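Local coordinates for extracellular solute-binding protein family 5 (Brucella melitensis, PDB 4ONY) that probably binds peptides or similar solutes in the periplasm and hands them to an ABC transporter for import, at residues 100-105 / 121-126; 134-139 / 167-172. One frame throughout, in Å; residues are numbered along the deposited sequence.

Both contacts join a strand of one antiparallel sheet to chain running between its strands, a loop in interaction 1, a helix in interaction 2. Interaction 1 sets the bulged part of strand 97-108 against the loop that leaves strand 114-119; it is half buried, with one leucine-alanine touch inside and a glutamate-proline touch nearer the solvent. Interaction 2 is buried and wholly apolar, helix 133-146 lying on strand 168-173 through valines, a leucine and a phenylalanine. Neither has a hydrogen bond between its own segments. The polar join runs between them: Trp125 NE1 lies 3.0 Å from Asp135 OD2, a probable hydrogen bond from loop to helix, while Pro121 CD packs against NE of the Arg167 guanidinium.

Interaction 1 (100-105 / 121-126); sequences SLLAEK and PKAKWS
The contact lies beside a classic beta bulge, where Glu104 and Lys105 both face Thr118 of the neighbouring antiparallel strand; from here Glu104 and Leu102 reach the loop 121-126 that follows that strand. The inner touch is apolar. Leu102 CD2 meets Ala123 CB at 3.8 Å, a methyl against a methyl. The leucine side chain, with CG anti to its carbonyl carbon (chi1 -75°), brings one branch across to the loop, and alanine suits the other side because its CB already points at Leu102 and takes little room between two closely placed backbones: the CA atoms of Leu102 and Ala123 are 6.4 Å apart. Nearer the solvent, Glu104 stretches out fully, CG anti to the backbone N (chi1 -171°), and its OE1 comes within 3.3 Å of Pro121 CD, the two side chains crossing at about a right angle. This is a van der Waals touch of a carboxylate oxygen on a ring carbon next to nitrogen; a long, charged residue can lie here because the site is partly exposed. Each segment also braces itself. Ser100 OG donates to Glu104 O at 2.8 Å, from above the carbonyl plane; the bond spans the turn at Leu101-Ala103. In the loop, Lys124 NZ reaches Lys122 O at 3.0 Å, in the carbonyl plane and on a lone pair, which folds the lysine back over its own chain. Leu102 also packs on Gln85 and Trp236, while backbone hydrogen bonds tie Leu102 to Asn120 and Ala123 to Val131. The contact therefore lies where strands 97-108 and 114-119 part, just ahead of helix 133-146.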
ATOM      1  N   SER A 100      -0.678  12.960  18.581  1.00 15.53           N
ATOM      2  CA  SER A 100      -1.842  13.801  18.887  1.00 16.52           C
ATOM      3  C   SER A 100      -2.322  14.641  17.682  1.00 16.39           C
ATOM      4  O   SER A 100      -1.521  15.138  16.894  1.00 16.28           O
ATOM      5  CB  SER A 100      -1.538  14.709  20.071  1.00 17.22           C
ATOM      6  OG  SER A 100      -1.274  13.912  21.224  1.00 17.90           O
ATOM      7  N   LEU A 101      -3.628  14.703  17.484  1.00 15.68           N
ATOM      8  CA  LEU A 101      -4.222  15.670  16.506  1.00 15.57           C
ATOM      9  C   LEU A 101      -5.491  16.199  17.181  1.00 15.78           C
ATOM     10  O   LEU A 101      -5.371  16.915  18.195  1.00 16.35           O
ATOM     11  CB  LEU A 101      -4.456  15.028  15.152  1.00 14.67           C
ATOM     12  CG  LEU A 101      -4.886  15.959  14.016  1.00 14.64           C
ATOM     13  CD1 LEU A 101      -3.798  16.988  13.759  1.00 14.46           C
ATOM     14  CD2 LEU A 101      -5.228  15.159  12.738  1.00 14.03           C
ATOM     15  N   LEU A 102      -6.683  15.764  16.758  1.00 15.22           N
ATOM     16  CA  LEU A 102      -7.889  16.246  17.466  1.00 15.82           C
ATOM     17  C   LEU A 102      -7.886  15.812  18.937  1.00 15.97           C
ATOM     18  O   LEU A 102      -8.332  16.574  19.815  1.00 16.07           O
ATOM     19  CB  LEU A 102      -9.184  15.809  16.766  1.00 15.82           C
ATOM     20  CG  LEU A 102      -9.554  16.551  15.476  1.00 15.89           C
ATOM     21  CD1 LEU A 102     -10.698  15.867  14.765  1.00 15.84           C
ATOM     22  CD2 LEU A 102      -9.949  17.990  15.758  1.00 16.94           C
ATOM     23  N   ALA A 103      -7.413  14.593  19.183  1.00 15.76           N
ATOM     24  CA  ALA A 103      -7.179  14.131  20.537  1.00 17.28           C
ATOM     25  C   ALA A 103      -5.808  14.619  21.019  1.00 17.89           C
ATOM     26  O   ALA A 103      -4.784  14.307  20.419  1.00 17.35           O
ATOM     27  CB  ALA A 103      -7.257  12.619  20.593  1.00 17.81           C
ATOM     28  N   GLU A 104      -5.808  15.426  22.066  1.00 18.78           N
ATOM     29  CA  GLU A 104      -4.563  15.936  22.629  1.00 20.35           C
ATOM     30  C   GLU A 104      -3.863  14.844  23.437  1.00 20.56           C
ATOM     31  O   GLU A 104      -2.647  14.796  23.472  1.00 20.66           O
ATOM     32  CB  GLU A 104      -4.831  17.146  23.528  1.00 21.87           C
ATOM     33  CG  GLU A 104      -3.572  17.866  23.993  1.00 23.34           C
ATOM     34  CD  GLU A 104      -3.870  19.147  24.783  1.00 25.73           C
ATOM     35  OE1 GLU A 104      -5.033  19.417  25.134  1.00 25.75           O
ATOM     36  OE2 GLU A 104      -2.925  19.896  25.029  1.00 30.12           O
ATOM     37  N   LYS A 105      -4.646  13.997  24.096  1.00 21.63           N
ATOM     38  CA  LYS A 105      -4.153  12.937  24.938  1.00 23.29           C
ATOM     39  C   LYS A 105      -4.913  11.644  24.695  1.00 21.07           C
ATOM     40  O   LYS A 105      -6.055  11.654  24.310  1.00 20.77           O
ATOM     41  CB  LYS A 105      -4.298  13.316  26.416  1.00 27.43           C
ATOM     42  CG  LYS A 105      -3.510  14.541  26.836  1.00 32.84           C
ATOM     43  CD  LYS A 105      -2.027  14.185  26.954  1.00 39.15           C
ATOM     44  CE  LYS A 105      -1.064  15.234  26.368  1.00 42.73           C
ATOM     45  NZ  LYS A 105      -0.809  16.332  27.355  1.00 42.27           N
ATOM     46  N   PRO A 121      -8.617  21.425  23.644  1.00 22.70           N
ATOM     47  CA  PRO A 121      -9.673  22.461  23.791  1.00 23.35           C
ATOM     48  C   PRO A 121      -9.680  23.534  22.701  1.00 22.99           C
ATOM     49  O   PRO A 121     -10.680  24.222  22.539  1.00 22.41           O
ATOM     50  CB  PRO A 121      -9.387  23.079  25.154  1.00 24.36           C
ATOM     51  CG  PRO A 121      -7.958  22.716  25.460  1.00 24.39           C
ATOM     52  CD  PRO A 121      -7.700  21.387  24.788  1.00 23.19           C
ATOM     53  N   LYS A 122      -8.596  23.667  21.947  1.00 22.82           N
ATOM     54  CA  LYS A 122      -8.570  24.604  20.825  1.00 22.79           C
ATOM     55  C   LYS A 122      -9.220  24.075  19.538  1.00 21.05           C
ATOM     56  O   LYS A 122      -9.317  24.814  18.562  1.00 20.36           O
ATOM     57  CB  LYS A 122      -7.137  24.937  20.453  1.00 24.61           C
ATOM     58  CG  LYS A 122      -6.312  25.559  21.513  1.00 28.59           C
ATOM     59  CD  LYS A 122      -4.864  25.621  21.020  1.00 31.64           C
ATOM     60  CE  LYS A 122      -4.025  26.461  21.970  1.00 36.57           C
ATOM     61  NZ  LYS A 122      -2.646  26.681  21.416  1.00 39.76           N
ATOM     62  N   ALA A 123      -9.608  22.807  19.497  1.00 19.93           N
ATOM     63  CA  ALA A 123     -10.059  22.216  18.226  1.00 19.25           C
ATOM     64  C   ALA A 123     -11.343  22.888  17.741  1.00 19.43           C
ATOM     65  O   ALA A 123     -12.293  22.965  18.495  1.00 18.72           O
ATOM     66  CB  ALA A 123     -10.287  20.737  18.393  1.00 18.66           C
ATOM     67  N   LYS A 124     -11.351  23.351  16.490  1.00 19.50           N
ATOM     68  CA  LYS A 124     -12.492  24.014  15.868  1.00 20.65           C
ATOM     69  C   LYS A 124     -12.702  23.551  14.429  1.00 19.97           C
ATOM     70  O   LYS A 124     -11.741  23.297  13.682  1.00 19.57           O
ATOM     71  CB  LYS A 124     -12.319  25.541  15.834  1.00 23.15           C
ATOM     72  CG  LYS A 124     -12.102  26.181  17.195  1.00 26.12           C
ATOM     73  CD  LYS A 124     -11.701  27.678  17.118  1.00 29.07           C
ATOM     74  CE  LYS A 124     -10.208  27.958  16.773  1.00 31.85           C
ATOM     75  NZ  LYS A 124      -9.131  27.683  17.840  1.00 32.91           N
ATOM     76  N   TRP A 125     -13.971  23.466  14.066  1.00 18.80           N
ATOM     77  CA  TRP A 125     -14.433  23.382  12.683  1.00 18.44           C
ATOM     78  C   TRP A 125     -14.004  24.642  11.933  1.00 18.46           C
ATOM     79  O   TRP A 125     -13.678  25.668  12.559  1.00 18.28           O
ATOM     80  CB  TRP A 125     -15.979  23.194  12.669  1.00 18.04           C
ATOM     81  CG  TRP A 125     -16.388  21.997  13.454  1.00 17.42           C
ATOM     82  CD1 TRP A 125     -17.014  21.963  14.674  1.00 17.62           C
ATOM     83  CD2 TRP A 125     -16.111  20.633  13.110  1.00 16.74           C
ATOM     84  NE1 TRP A 125     -17.204  20.654  15.074  1.00 16.89           N
ATOM     85  CE2 TRP A 125     -16.633  19.822  14.141  1.00 16.83           C
ATOM     86  CE3 TRP A 125     -15.473  20.035  12.044  1.00 16.47           C
ATOM     87  CZ2 TRP A 125     -16.528  18.425  14.123  1.00 16.57           C
ATOM     88  CZ3 TRP A 125     -15.360  18.624  12.010  1.00 16.28           C
ATOM     89  CH2 TRP A 125     -15.890  17.850  13.053  1.00 16.51           C
ATOM     90  N   SER A 126     -13.936  24.556  10.609  1.00 17.83           N
ATOM     91  CA  SER A 126     -13.458  25.676   9.796  1.00 18.43           C
ATOM     92  C   SER A 126     -14.416  26.852   9.844  1.00 19.89           C
ATOM     93  O   SER A 126     -14.022  27.940   9.515  1.00 19.76           O
ATOM     94  CB  SER A 126     -13.235  25.276   8.315  1.00 18.51           C
ATOM     95  OG  SER A 126     -14.428  24.858   7.676  1.00 18.51           O
TER

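Interaction 2 (134-139 / 167-172); sequences DDVLFT and RSVRFT
Helix 134-139 runs over strand 168-172 with its axis 9.4 Å away and the two N-to-C directions only 29° apart, Val136 lying nearest Val169. Val136 of the helix points toward the strand, and it and Val169 each take part in two of the three touches. Val136 CG1, anti to the backbone N (chi1 179°), meets Phe171 CZ at 4.0 Å, approaching the ring obliquely, and lies 4.3 Å from Val169 CG1. The other methyl of Val169 is used as well: CG2 is 4.2 Å from Leu137 CD2, where the longer leucine bridges from the flank of the helix. This is helix-on-sheet packing, helix 133-146 lying against a face of the antiparallel sheet; beta-branched Val169 suits an extended strand, while Val136, less favoured in a helix, presents a short apolar group that lets the layers approach. Val169 and Phe171, two residues apart, both turn their side chains to this layer, where Ile161 of strand 158-165 touches them both, and Leu137 too. Phe171 meets Tyr140 edge-to-face, a further helix contact. Between Val169 and Phe171 in sequence, Arg170 points to the other face of the strand, with a salt bridge to Glu116 and a cation-pi contact with Trp114. On the helix, Asp135 O accepts from Thr139 N at 2.9 Å and Thr139 OG1 at 2.7 Å, from opposite faces of its carbonyl plane, and that hydroxyl also bonds Leu192 N.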
ATOM      1  N   ASP A 134     -19.544  15.485  21.750  0.50 22.30           N
ATOM      2  CA  ASP A 134     -20.794  15.255  21.078  0.50 23.03           C
ATOM      3  C   ASP A 134     -20.608  15.015  19.555  0.50 21.75           C
ATOM      4  O   ASP A 134     -21.279  14.171  18.983  0.50 21.59           O
ATOM      5  CB  ASP A 134     -21.741  16.409  21.339  0.50 24.45           C
ATOM      6  CG  ASP A 134     -23.145  16.049  21.024  0.50 26.15           C
ATOM      7  OD1 ASP A 134     -23.664  15.106  21.659  0.50 27.32           O
ATOM      8  OD2 ASP A 134     -23.716  16.707  20.140  0.50 27.51           O
ATOM      9  N   ASP A 135     -19.694  15.736  18.911  1.00 20.94           N
ATOM     10  CA  ASP A 135     -19.355  15.449  17.477  1.00 20.08           C
ATOM     11  C   ASP A 135     -18.833  14.029  17.285  1.00 19.75           C
ATOM     12  O   ASP A 135     -19.196  13.352  16.292  1.00 20.98           O
ATOM     13  CB  ASP A 135     -18.326  16.441  16.920  1.00 19.23           C
ATOM     14  CG  ASP A 135     -18.888  17.851  16.775  1.00 19.59           C
ATOM     15  OD1 ASP A 135     -19.995  18.006  16.186  1.00 19.34           O
ATOM     16  OD2 ASP A 135     -18.206  18.821  17.232  1.00 19.16           O
ATOM     17  N   VAL A 136     -17.992  13.552  18.209  1.00 19.66           N
ATOM     18  CA  VAL A 136     -17.462  12.182  18.126  1.00 19.34           C
ATOM     19  C   VAL A 136     -18.602  11.178  18.238  1.00 20.27           C
ATOM     20  O   VAL A 136     -18.700  10.246  17.442  1.00 19.73           O
ATOM     21  CB  VAL A 136     -16.426  11.886  19.220  1.00 19.71           C
ATOM     22  CG1 VAL A 136     -15.911  10.437  19.115  1.00 19.16           C
ATOM     23  CG2 VAL A 136     -15.272  12.879  19.172  1.00 19.65           C
ATOM     24  N   LEU A 137     -19.480  11.368  19.219  1.00 21.28           N
ATOM     25  CA  LEU A 137     -20.573  10.422  19.407  1.00 22.53           C
ATOM     26  C   LEU A 137     -21.460  10.406  18.179  1.00 22.21           C
ATOM     27  O   LEU A 137     -21.885   9.333  17.719  1.00 22.56           O
ATOM     28  CB  LEU A 137     -21.429  10.750  20.661  1.00 23.37           C
ATOM     29  CG  LEU A 137     -20.752  10.739  22.033  1.00 24.41           C
ATOM     30  CD1 LEU A 137     -21.755  11.015  23.146  1.00 26.06           C
ATOM     31  CD2 LEU A 137     -20.062   9.417  22.289  1.00 24.32           C
ATOM     32  N   PHE A 138     -21.776  11.605  17.684  1.00 21.84           N
ATOM     33  CA  PHE A 138     -22.583  11.745  16.493  1.00 21.18           C
ATOM     34  C   PHE A 138     -21.946  10.993  15.327  1.00 20.06           C
ATOM     35  O   PHE A 138     -22.638  10.301  14.561  1.00 20.34           O
ATOM     36  CB  PHE A 138     -22.725  13.227  16.161  1.00 21.61           C
ATOM     37  CG  PHE A 138     -23.156  13.504  14.760  1.00 20.89           C
ATOM     38  CD1 PHE A 138     -24.480  13.417  14.402  1.00 21.76           C
ATOM     39  CD2 PHE A 138     -22.243  13.923  13.827  1.00 20.73           C
ATOM     40  CE1 PHE A 138     -24.877  13.709  13.098  1.00 21.84           C
ATOM     41  CE2 PHE A 138     -22.629  14.197  12.516  1.00 20.31           C
ATOM     42  CZ  PHE A 138     -23.930  14.070  12.155  1.00 20.63           C
ATOM     43  N   THR A 139     -20.636  11.139  15.199  1.00 18.99           N
ATOM     44  CA  THR A 139     -19.874  10.527  14.097  1.00 18.10           C
ATOM     45  C   THR A 139     -20.069   9.024  14.038  1.00 17.56           C
ATOM     46  O   THR A 139     -20.346   8.480  12.967  1.00 16.59           O
ATOM     47  CB  THR A 139     -18.353  10.847  14.189  1.00 17.84           C
ATOM     48  OG1 THR A 139     -18.126  12.261  14.067  1.00 18.21           O
ATOM     49  CG2 THR A 139     -17.596  10.150  13.084  1.00 17.59           C
ATOM     50  N   ARG A 167     -14.230  16.974  27.898  1.00 31.57           N
ATOM     51  CA  ARG A 167     -13.658  16.795  26.584  1.00 31.95           C
ATOM     52  C   ARG A 167     -13.135  15.377  26.361  1.00 28.90           C
ATOM     53  O   ARG A 167     -12.335  15.179  25.450  1.00 26.48           O
ATOM     54  CB  ARG A 167     -12.529  17.795  26.358  1.00 35.60           C
ATOM     55  CG  ARG A 167     -12.952  19.231  26.537  1.00 41.52           C
ATOM     56  CD  ARG A 167     -11.920  20.177  26.038  1.00 45.82           C
ATOM     57  NE  ARG A 167     -10.621  19.812  26.548  1.00 53.44           N
ATOM     58  CZ  ARG A 167     -10.185  20.089  27.775  1.00 60.82           C
ATOM     59  NH1 ARG A 167      -8.964  19.697  28.133  1.00 61.71           N
ATOM     60  NH2 ARG A 167     -10.953  20.757  28.647  1.00 61.26           N
ATOM     61  N   SER A 168     -13.583  14.406  27.169  1.00 27.33           N
ATOM     62  CA  SER A 168     -13.076  13.015  27.085  1.00 26.89           C
ATOM     63  C   SER A 168     -14.107  12.005  26.621  1.00 24.72           C
ATOM     64  O   SER A 168     -15.250  12.027  27.049  1.00 24.67           O
ATOM     65  CB  SER A 168     -12.571  12.537  28.434  1.00 28.29           C
ATOM     66  OG  SER A 168     -11.319  13.101  28.675  1.00 31.40           O
ATOM     67  N   VAL A 169     -13.666  11.077  25.798  1.00 23.35           N
ATOM     68  CA  VAL A 169     -14.523  10.036  25.279  1.00 22.49           C
ATOM     69  C   VAL A 169     -13.833   8.690  25.351  1.00 22.29           C
ATOM     70  O   VAL A 169     -12.698   8.538  24.935  1.00 22.99           O
ATOM     71  CB  VAL A 169     -15.024  10.375  23.865  1.00 21.93           C
ATOM     72  CG1 VAL A 169     -13.865  10.542  22.851  1.00 20.86           C
ATOM     73  CG2 VAL A 169     -15.971   9.307  23.393  1.00 21.99           C
ATOM     74  N   ARG A 170     -14.531   7.695  25.859  1.00 23.73           N
ATOM     75  CA  ARG A 170     -13.981   6.354  26.004  1.00 25.15           C
ATOM     76  C   ARG A 170     -14.726   5.324  25.152  1.00 24.24           C
ATOM     77  O   ARG A 170     -15.943   5.283  25.157  1.00 24.69           O
ATOM     78  CB  ARG A 170     -14.018   5.908  27.472  1.00 28.01           C
ATOM     79  CG  ARG A 170     -13.497   4.489  27.634  1.00 31.67           C
ATOM     80  CD  ARG A 170     -13.548   3.939  29.056  1.00 35.78           C
ATOM     81  NE  ARG A 170     -12.531   4.554  29.900  1.00 40.33           N
ATOM     82  CZ  ARG A 170     -11.798   3.925  30.837  1.00 47.98           C
ATOM     83  NH1 ARG A 170     -11.949   2.614  31.086  1.00 49.22           N
ATOM     84  NH2 ARG A 170     -10.902   4.615  31.553  1.00 47.94           N
ATOM     85  N   PHE A 171     -13.975   4.509  24.421  1.00 23.33           N
ATOM     86  CA  PHE A 171     -14.512   3.377  23.643  1.00 22.95           C
ATOM     87  C   PHE A 171     -14.165   2.108  24.398  1.00 23.37           C
ATOM     88  O   PHE A 171     -12.985   1.852  24.651  1.00 23.53           O
ATOM     89  CB  PHE A 171     -13.817   3.304  22.268  1.00 22.21           C
ATOM     90  CG  PHE A 171     -14.083   4.490  21.387  1.00 21.98           C
ATOM     91  CD1 PHE A 171     -13.426   5.687  21.582  1.00 21.69           C
ATOM     92  CD2 PHE A 171     -14.985   4.405  20.350  1.00 21.87           C
ATOM     93  CE1 PHE A 171     -13.674   6.781  20.760  1.00 21.62           C
ATOM     94  CE2 PHE A 171     -15.245   5.488  19.538  1.00 21.70           C
ATOM     95  CZ  PHE A 171     -14.598   6.684  19.748  1.00 22.25           C
ATOM     96  N   THR A 172     -15.161   1.334  24.789  1.00 23.55           N
ATOM     97  CA  THR A 172     -14.927   0.009  25.380  1.00 24.55           C
ATOM     98  C   THR A 172     -15.273  -1.062  24.367  1.00 24.53           C
ATOM     99  O   THR A 172     -16.369  -1.039  23.802  1.00 24.83           O
ATOM    100  CB  THR A 172     -15.785  -0.179  26.639  1.00 26.50           C
ATOM    101  OG1 THR A 172     -15.559   0.909  27.515  1.00 26.04           O
ATOM    102  CG2 THR A 172     -15.461  -1.514  27.362  1.00 27.70           C
TER